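Local atomic coordinates of papillomavirus transcription factor E2 (Human papillomavirus type 18, PDB entry 1QQH), a protein that probably regulates viral transcription, with this fragment belonging to its N-terminal activation domain. Residues Val54-Asn59 / Met64-Trp69; Ile105-Glu110 / Trp120-Gly125. The protein carries 1 engineered substitution. All blocks are in the same frame, centred on the assembly; numbering follows the deposited sequence.

Interaction 1 and interaction 2 lie on the same side of the chain's centre, their own centres about 5 Å apart, and both reach the same antiparallel sheet, in which strands 45-56 and 120-124 are neighbours. Interaction 1 is the more buried, three of its four touching residues being buried, and combines a backbone-bonded hairpin pair with apolar packing. Interaction 2 is only partly buried and brings a short helix against a strand of that sheet through side-chain and backbone surfaces alone. The two contacts also join directly: Y55 O and E121 N, 2.7 Å apart, form a probable hydrogen bond between the neighbouring strands, and Y66 meets the ring of F107.

Interaction 1 of 2, residues Val54-Asn59 / Met64-Trp69; sequences VYFDGN and MTYVAW
The ring of F56 meets segment 64-69 at its edge, where M64 CG and Y66 OH both lie in its plane. M64 CB and CG both come up to the rim of the ring, the nearer being CB, 3.4 Å from F56 CE1. One face of the same ring carries V54 CG1, which stands 3.4 Å above the ring plane and is offset toward its rim. The Y66 ring is approached obliquely instead: V54 CG2 comes to 3.6 Å from Y66 CE1. V54 therefore serves both aromatic rings with separate branches, an arrangement set by its first torsion (chi1 176°), which puts CG1 opposite the backbone N and leaves CG2 beside it. F56 and Y66 approach from opposite directions, and Y66 OH ends 3.7 Å from F56 CZ.

These side chains sit at the turn end of the beta hairpin formed by strands 45-56 and 63-75. V54 and M64 are an antiparallel hydrogen-bonded pair with CA atoms 5.2 Å apart, and their CB atoms lie on the same face of the sheet. The two backbone bonds differ in straightness: V54 N donates to M64 O with a nearly linear N-H...O angle of 167°, whereas M64 N to V54 O, of similar length, is bent to 131°. The methionine chain bends at chi2 and chi3, its end leads off from strand 45-56, and it touches Y114 and E110. The same apolar cluster is covered by helix 107-111, with F107 on V54 and both E110 and C111 on F56. On the neighbouring strand, W120 touches both V54 and F56. In the turn, D57 OD1 accepts a hydrogen bond from T117 N.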
ATOM      1  N   VAL A  54     -15.710 -26.023   6.940  1.00 39.07           N
ATOM      2  CA  VAL A  54     -17.079 -26.473   6.779  1.00 39.18           C
ATOM      3  C   VAL A  54     -17.070 -27.920   6.320  1.00 41.16           C
ATOM      4  O   VAL A  54     -16.390 -28.273   5.358  1.00 40.89           O
ATOM      5  CB  VAL A  54     -17.833 -25.637   5.734  1.00 38.54           C
ATOM      6  CG1 VAL A  54     -19.229 -26.203   5.529  1.00 37.61           C
ATOM      7  CG2 VAL A  54     -17.917 -24.190   6.193  1.00 37.46           C
ATOM      8  N   TYR A  55     -17.816 -28.756   7.029  1.00 43.20           N
ATOM      9  CA  TYR A  55     -17.918 -30.170   6.691  1.00 45.89           C
ATOM     10  C   TYR A  55     -19.318 -30.420   6.142  1.00 46.08           C
ATOM     11  O   TYR A  55     -20.309 -30.220   6.843  1.00 44.66           O
ATOM     12  CB  TYR A  55     -17.692 -31.036   7.932  1.00 47.21           C
ATOM     13  CG  TYR A  55     -16.357 -30.815   8.599  1.00 50.06           C
ATOM     14  CD1 TYR A  55     -16.146 -29.723   9.440  1.00 52.07           C
ATOM     15  CD2 TYR A  55     -15.299 -31.691   8.387  1.00 51.63           C
ATOM     16  CE1 TYR A  55     -14.912 -29.515  10.057  1.00 53.17           C
ATOM     17  CE2 TYR A  55     -14.061 -31.494   8.996  1.00 53.59           C
ATOM     18  CZ  TYR A  55     -13.875 -30.406   9.830  1.00 53.81           C
ATOM     19  OH  TYR A  55     -12.653 -30.217  10.438  1.00 55.98           O
ATOM     20  N   PHE A  56     -19.393 -30.843   4.885  1.00 48.22           N
ATOM     21  CA  PHE A  56     -20.677 -31.108   4.252  1.00 51.22           C
ATOM     22  C   PHE A  56     -21.083 -32.550   4.468  1.00 54.66           C
ATOM     23  O   PHE A  56     -20.262 -33.460   4.361  1.00 55.21           O
ATOM     24  CB  PHE A  56     -20.606 -30.781   2.766  1.00 48.42           C
ATOM     25  CG  PHE A  56     -20.234 -29.358   2.494  1.00 46.08           C
ATOM     26  CD1 PHE A  56     -18.935 -29.023   2.130  1.00 45.54           C
ATOM     27  CD2 PHE A  56     -21.173 -28.342   2.654  1.00 45.62           C
ATOM     28  CE1 PHE A  56     -18.573 -27.698   1.933  1.00 44.68           C
ATOM     29  CE2 PHE A  56     -20.825 -27.015   2.461  1.00 43.99           C
ATOM     30  CZ  PHE A  56     -19.518 -26.692   2.099  1.00 45.47           C
ATOM     31  N   ASP A  57     -22.361 -32.745   4.774  1.00 59.29           N
ATOM     32  CA  ASP A  57     -22.895 -34.072   5.050  1.00 63.91           C
ATOM     33  C   ASP A  57     -22.209 -34.491   6.344  1.00 66.25           C
ATOM     34  O   ASP A  57     -21.562 -33.667   6.993  1.00 67.26           O
ATOM     35  CB  ASP A  57     -22.549 -35.044   3.921  1.00 64.63           C
ATOM     36  CG  ASP A  57     -22.890 -34.488   2.547  1.00 66.86           C
ATOM     37  OD1 ASP A  57     -24.058 -34.097   2.326  1.00 67.80           O
ATOM     38  OD2 ASP A  57     -21.986 -34.443   1.684  1.00 68.21           O
ATOM     39  N   GLY A  58     -22.345 -35.754   6.729  1.00 68.71           N
ATOM     40  CA  GLY A  58     -21.707 -36.200   7.955  1.00 71.54           C
ATOM     41  C   GLY A  58     -20.337 -36.788   7.682  1.00 73.35           C
ATOM     42  O   GLY A  58     -20.056 -37.928   8.064  1.00 74.21           O
ATOM     43  N   ASN A  59     -19.471 -36.011   7.036  1.00 74.19           N
ATOM     44  CA  ASN A  59     -18.141 -36.498   6.697  1.00 75.08           C
ATOM     45  C   ASN A  59     -17.029 -35.476   6.909  1.00 75.58           C
ATOM     46  O   ASN A  59     -17.096 -34.360   6.396  1.00 75.43           O
ATOM     47  CB  ASN A  59     -18.137 -36.974   5.241  1.00 74.76           C
ATOM     48  CG  ASN A  59     -16.771 -37.432   4.777  1.00 75.28           C
ATOM     49  OD1 ASN A  59     -16.135 -38.277   5.409  1.00 75.91           O
ATOM     50  ND2 ASN A  59     -16.315 -36.882   3.661  1.00 75.68           N
ATOM     51  N   MET A  64     -14.455 -28.221   3.188  1.00 59.86           N
ATOM     52  CA  MET A  64     -14.150 -26.948   2.545  1.00 56.81           C
ATOM     53  C   MET A  64     -13.645 -25.913   3.546  1.00 53.61           C
ATOM     54  O   MET A  64     -14.088 -25.869   4.696  1.00 52.25           O
ATOM     55  CB  MET A  64     -15.383 -26.392   1.832  1.00 59.96           C
ATOM     56  CG  MET A  64     -15.565 -26.915   0.415  1.00 63.79           C
ATOM     57  SD  MET A  64     -14.212 -26.393  -0.676  1.00 69.53           S
ATOM     58  CE  MET A  64     -15.021 -25.070  -1.635  1.00 66.40           C
ATOM     59  N   THR A  65     -12.713 -25.082   3.098  1.00 49.60           N
ATOM     60  CA  THR A  65     -12.151 -24.041   3.939  1.00 46.75           C
ATOM     61  C   THR A  65     -12.486 -22.665   3.388  1.00 43.09           C
ATOM     62  O   THR A  65     -12.532 -22.471   2.174  1.00 41.93           O
ATOM     63  CB  THR A  65     -10.622 -24.172   4.047  1.00 47.24           C
ATOM     64  OG1 THR A  65     -10.297 -25.331   4.824  1.00 48.79           O
ATOM     65  CG2 THR A  65     -10.030 -22.954   4.727  1.00 49.18           C
ATOM     66  N   TYR A  66     -12.749 -21.723   4.290  1.00 40.00           N
ATOM     67  CA  TYR A  66     -13.051 -20.349   3.915  1.00 37.82           C
ATOM     68  C   TYR A  66     -12.309 -19.404   4.831  1.00 36.17           C
ATOM     69  O   TYR A  66     -11.896 -19.780   5.929  1.00 35.52           O
ATOM     70  CB  TYR A  66     -14.539 -20.048   4.007  1.00 38.43           C
ATOM     71  CG  TYR A  66     -15.377 -20.999   3.218  1.00 39.28           C
ATOM     72  CD1 TYR A  66     -15.778 -22.217   3.768  1.00 37.95           C
ATOM     73  CD2 TYR A  66     -15.722 -20.721   1.900  1.00 39.94           C
ATOM     74  CE1 TYR A  66     -16.488 -23.127   3.034  1.00 38.23           C
ATOM     75  CE2 TYR A  66     -16.442 -21.640   1.148  1.00 39.91           C
ATOM     76  CZ  TYR A  66     -16.815 -22.839   1.729  1.00 39.34           C
ATOM     77  OH  TYR A  66     -17.493 -23.774   1.007  1.00 38.60           O
ATOM     78  N   VAL A  67     -12.146 -18.167   4.381  1.00 34.94           N
ATOM     79  CA  VAL A  67     -11.435 -17.185   5.176  1.00 33.05           C
ATOM     80  C   VAL A  67     -12.368 -16.151   5.766  1.00 32.87           C
ATOM     81  O   VAL A  67     -13.119 -15.490   5.047  1.00 32.12           O
ATOM     82  CB  VAL A  67     -10.354 -16.452   4.342  1.00 33.69           C
ATOM     83  CG1 VAL A  67      -9.676 -15.374   5.195  1.00 31.57           C
ATOM     84  CG2 VAL A  67      -9.322 -17.446   3.839  1.00 31.67           C
ATOM     85  N   ALA A  68     -12.319 -16.031   7.088  1.00 31.79           N
ATOM     86  CA  ALA A  68     -13.119 -15.051   7.813  1.00 31.29           C
ATOM     87  C   ALA A  68     -12.130 -13.963   8.223  1.00 30.74           C
ATOM     88  O   ALA A  68     -11.200 -14.217   8.986  1.00 31.59           O
ATOM     89  CB  ALA A  68     -13.738 -15.684   9.041  1.00 30.80           C
ATOM     90  N   TRP A  69     -12.327 -12.758   7.713  1.00 29.24           N
ATOM     91  CA  TRP A  69     -11.429 -11.651   8.010  1.00 30.34           C
ATOM     92  C   TRP A  69     -11.661 -10.997   9.372  1.00 30.18           C
ATOM     93  O   TRP A  69     -12.773 -10.587   9.689  1.00 29.59           O
ATOM     94  CB  TRP A  69     -11.546 -10.615   6.898  1.00 31.24           C
ATOM     95  CG  TRP A  69     -11.334 -11.221   5.534  1.00 31.53           C
ATOM     96  CD1 TRP A  69     -12.296 -11.586   4.632  1.00 30.25           C
ATOM     97  CD2 TRP A  69     -10.075 -11.562   4.938  1.00 31.76           C
ATOM     98  NE1 TRP A  69     -11.712 -12.129   3.516  1.00 30.86           N
ATOM     99  CE2 TRP A  69     -10.351 -12.129   3.677  1.00 30.85           C
ATOM    100  CE3 TRP A  69      -8.740 -11.440   5.349  1.00 32.91           C
ATOM    101  CZ2 TRP A  69      -9.342 -12.579   2.824  1.00 30.95           C
ATOM    102  CZ3 TRP A  69      -7.734 -11.887   4.499  1.00 31.48           C
ATOM    103  CH2 TRP A  69      -8.044 -12.450   3.249  1.00 32.43           C
TER

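Interaction 2 of 2, residues Ile105-Glu110 / Trp120-Gly125; sequences IEFKSE and WEVHFG
F107 and K108, which begin helix 107-111, lie over one face of the W120 indole, in a helix-on-strand contact where the start of the short helix packs on W120 and V122 of strand 120-124 in the antiparallel sheet. E106 precedes them at the N-cap position, and its OE2 makes a salt bridge with R91. F107 follows with CB 3.3 Å above the indole plane, offset toward the rim. The F107 ring meets the five-membered ring of W120 obliquely, planes at 71°. Further out, F107 CD1 packs 3.7 Å from V122 CG2, a methyl that also lies in plane at the indole edge. W120 CG sits between its backbone N and carbonyl carbon (chi1 70°), with the indole under the helix start, and its NE1 is hydrogen-bonded to H90 O. K108 contributes CA, 3.6 Å from W120 CH2, and CB, not its amine, since the extended chain (CG opposite the backbone N) leads away. E106 O accepts from S109 OG, at 3.2 Å, and, as the first helical bond, from E110 N, at 3.1 Å.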
ATOM      1  N   ILE A 105     -20.493 -15.060   1.628  1.00 37.82           N
ATOM      2  CA  ILE A 105     -20.401 -16.505   1.429  1.00 37.61           C
ATOM      3  C   ILE A 105     -21.617 -17.124   2.107  1.00 38.12           C
ATOM      4  O   ILE A 105     -21.840 -16.929   3.299  1.00 36.35           O
ATOM      5  CB  ILE A 105     -19.137 -17.138   2.035  1.00 37.25           C
ATOM      6  CG1 ILE A 105     -17.917 -16.802   1.174  1.00 39.59           C
ATOM      7  CG2 ILE A 105     -19.298 -18.645   2.075  1.00 37.85           C
ATOM      8  CD1 ILE A 105     -16.688 -17.617   1.489  1.00 38.87           C
ATOM      9  N   GLU A 106     -22.417 -17.842   1.327  1.00 38.13           N
ATOM     10  CA  GLU A 106     -23.612 -18.502   1.833  1.00 38.32           C
ATOM     11  C   GLU A 106     -23.306 -19.993   1.808  1.00 38.30           C
ATOM     12  O   GLU A 106     -23.052 -20.569   0.746  1.00 37.50           O
ATOM     13  CB  GLU A 106     -24.801 -18.182   0.929  1.00 40.34           C
ATOM     14  CG  GLU A 106     -25.178 -16.705   0.907  1.00 43.50           C
ATOM     15  CD  GLU A 106     -26.130 -16.326   2.029  1.00 45.73           C
ATOM     16  OE1 GLU A 106     -26.258 -17.104   2.997  1.00 47.71           O
ATOM     17  OE2 GLU A 106     -26.753 -15.244   1.949  1.00 48.42           O
ATOM     18  N   PHE A 107     -23.310 -20.612   2.982  1.00 36.82           N
ATOM     19  CA  PHE A 107     -23.005 -22.027   3.089  1.00 36.43           C
ATOM     20  C   PHE A 107     -24.076 -22.937   2.491  1.00 37.84           C
ATOM     21  O   PHE A 107     -23.796 -24.092   2.177  1.00 36.44           O
ATOM     22  CB  PHE A 107     -22.739 -22.391   4.553  1.00 36.29           C
ATOM     23  CG  PHE A 107     -21.439 -21.823   5.095  1.00 36.23           C
ATOM     24  CD1 PHE A 107     -21.295 -21.547   6.455  1.00 35.74           C
ATOM     25  CD2 PHE A 107     -20.353 -21.589   4.247  1.00 35.83           C
ATOM     26  CE1 PHE A 107     -20.090 -21.047   6.969  1.00 33.36           C
ATOM     27  CE2 PHE A 107     -19.148 -21.090   4.749  1.00 35.35           C
ATOM     28  CZ  PHE A 107     -19.017 -20.817   6.117  1.00 34.45           C
ATOM     29  N   LYS A 108     -25.296 -22.430   2.325  1.00 38.05           N
ATOM     30  CA  LYS A 108     -26.345 -23.252   1.739  1.00 40.10           C
ATOM     31  C   LYS A 108     -26.069 -23.429   0.254  1.00 40.49           C
ATOM     32  O   LYS A 108     -26.196 -24.523  -0.287  1.00 41.25           O
ATOM     33  CB  LYS A 108     -27.721 -22.623   1.914  1.00 40.93           C
ATOM     34  CG  LYS A 108     -28.814 -23.441   1.239  1.00 43.13           C
ATOM     35  CD  LYS A 108     -30.210 -22.911   1.524  1.00 45.37           C
ATOM     36  CE  LYS A 108     -31.275 -23.833   0.930  1.00 47.58           C
ATOM     37  NZ  LYS A 108     -32.662 -23.323   1.121  1.00 48.52           N
ATOM     38  N   SER A 109     -25.680 -22.347  -0.401  1.00 40.81           N
ATOM     39  CA  SER A 109     -25.391 -22.405  -1.820  1.00 43.31           C
ATOM     40  C   SER A 109     -24.122 -23.222  -2.003  1.00 43.95           C
ATOM     41  O   SER A 109     -23.933 -23.898  -3.011  1.00 45.17           O
ATOM     42  CB  SER A 109     -25.194 -20.994  -2.381  1.00 42.77           C
ATOM     43  OG  SER A 109     -23.827 -20.622  -2.351  1.00 46.47           O
ATOM     44  N   GLU A 110     -23.254 -23.163  -1.008  1.00 44.30           N
ATOM     45  CA  GLU A 110     -21.996 -23.885  -1.044  1.00 44.07           C
ATOM     46  C   GLU A 110     -22.206 -25.387  -0.878  1.00 45.08           C
ATOM     47  O   GLU A 110     -21.432 -26.193  -1.398  1.00 44.83           O
ATOM     48  CB  GLU A 110     -21.100 -23.377   0.070  1.00 44.14           C
ATOM     49  CG  GLU A 110     -19.652 -23.566  -0.185  1.00 44.70           C
ATOM     50  CD  GLU A 110     -19.098 -22.605  -1.222  1.00 44.11           C
ATOM     51  OE1 GLU A 110     -19.791 -21.638  -1.602  1.00 42.31           O
ATOM     52  OE2 GLU A 110     -17.950 -22.818  -1.649  1.00 44.04           O
ATOM     53  N   TRP A 120     -24.605 -29.507   6.702  1.00 46.62           N
ATOM     54  CA  TRP A 120     -23.209 -29.122   6.829  1.00 43.66           C
ATOM     55  C   TRP A 120     -22.926 -28.678   8.252  1.00 43.56           C
ATOM     56  O   TRP A 120     -23.832 -28.276   8.981  1.00 43.05           O
ATOM     57  CB  TRP A 120     -22.857 -28.013   5.831  1.00 40.66           C
ATOM     58  CG  TRP A 120     -23.463 -26.683   6.130  1.00 37.68           C
ATOM     59  CD1 TRP A 120     -22.948 -25.711   6.942  1.00 36.10           C
ATOM     60  CD2 TRP A 120     -24.695 -26.168   5.620  1.00 36.70           C
ATOM     61  NE1 TRP A 120     -23.780 -24.626   6.962  1.00 34.17           N
ATOM     62  CE2 TRP A 120     -24.862 -24.878   6.162  1.00 33.84           C
ATOM     63  CE3 TRP A 120     -25.679 -26.676   4.758  1.00 36.17           C
ATOM     64  CZ2 TRP A 120     -25.970 -24.083   5.873  1.00 34.07           C
ATOM     65  CZ3 TRP A 120     -26.780 -25.890   4.472  1.00 35.88           C
ATOM     66  CH2 TRP A 120     -26.918 -24.602   5.028  1.00 35.80           C
ATOM     67  N   GLU A 121     -21.660 -28.764   8.637  1.00 43.51           N
ATOM     68  CA  GLU A 121     -21.228 -28.394   9.974  1.00 44.62           C
ATOM     69  C   GLU A 121     -20.131 -27.339   9.859  1.00 43.14           C
ATOM     70  O   GLU A 121     -19.201 -27.494   9.072  1.00 42.69           O
ATOM     71  CB  GLU A 121     -20.689 -29.637  10.678  1.00 47.74           C
ATOM     72  CG  GLU A 121     -20.903 -29.679  12.175  1.00 53.23           C
ATOM     73  CD  GLU A 121     -20.439 -30.995  12.779  1.00 55.99           C
ATOM     74  OE1 GLU A 121     -19.210 -31.250  12.797  1.00 56.56           O
ATOM     75  OE2 GLU A 121     -21.304 -31.778  13.224  1.00 57.43           O
ATOM     76  N   VAL A 122     -20.238 -26.272  10.641  1.00 42.48           N
ATOM     77  CA  VAL A 122     -19.249 -25.198  10.599  1.00 41.76           C
ATOM     78  C   VAL A 122     -18.329 -25.191  11.815  1.00 43.80           C
ATOM     79  O   VAL A 122     -18.789 -25.218  12.960  1.00 43.24           O
ATOM     80  CB  VAL A 122     -19.929 -23.811  10.508  1.00 39.04           C
ATOM     81  CG1 VAL A 122     -18.882 -22.740  10.323  1.00 37.43           C
ATOM     82  CG2 VAL A 122     -20.927 -23.786   9.363  1.00 38.29           C
ATOM     83  N   HIS A 123     -17.026 -25.152  11.561  1.00 45.71           N
ATOM     84  CA  HIS A 123     -16.039 -25.116  12.626  1.00 48.39           C
ATOM     85  C   HIS A 123     -15.180 -23.865  12.493  1.00 50.11           C
ATOM     86  O   HIS A 123     -14.675 -23.554  11.417  1.00 49.66           O
ATOM     87  CB  HIS A 123     -15.132 -26.348  12.576  1.00 50.14           C
ATOM     88  CG  HIS A 123     -15.828 -27.634  12.900  1.00 52.80           C
ATOM     89  ND1 HIS A 123     -15.144 -28.792  13.198  1.00 54.12           N
ATOM     90  CD2 HIS A 123     -17.144 -27.946  12.962  1.00 53.93           C
ATOM     91  CE1 HIS A 123     -16.008 -29.763  13.432  1.00 54.20           C
ATOM     92  NE2 HIS A 123     -17.228 -29.277  13.296  1.00 54.91           N
ATOM     93  N   PHE A 124     -15.025 -23.140  13.592  1.00 51.97           N
ATOM     94  CA  PHE A 124     -14.207 -21.940  13.584  1.00 54.43           C
ATOM     95  C   PHE A 124     -13.186 -22.107  14.692  1.00 56.82           C
ATOM     96  O   PHE A 124     -13.488 -21.899  15.870  1.00 57.58           O
ATOM     97  CB  PHE A 124     -15.056 -20.696  13.844  1.00 53.32           C
ATOM     98  CG  PHE A 124     -14.338 -19.403  13.559  1.00 53.67           C
ATOM     99  CD1 PHE A 124     -14.867 -18.191  13.990  1.00 53.70           C
ATOM    100  CD2 PHE A 124     -13.141 -19.393  12.850  1.00 53.91           C
ATOM    101  CE1 PHE A 124     -14.216 -16.989  13.720  1.00 53.58           C
ATOM    102  CE2 PHE A 124     -12.481 -18.193  12.576  1.00 53.72           C
ATOM    103  CZ  PHE A 124     -13.020 -16.991  13.013  1.00 53.21           C
ATOM    104  N   GLY A 125     -11.973 -22.490  14.309  1.00 58.73           N
ATOM    105  CA  GLY A 125     -10.933 -22.698  15.294  1.00 61.18           C
ATOM    106  C   GLY A 125     -11.278 -23.915  16.125  1.00 62.83           C
ATOM    107  O   GLY A 125     -11.414 -25.019  15.596  1.00 62.73           O
TER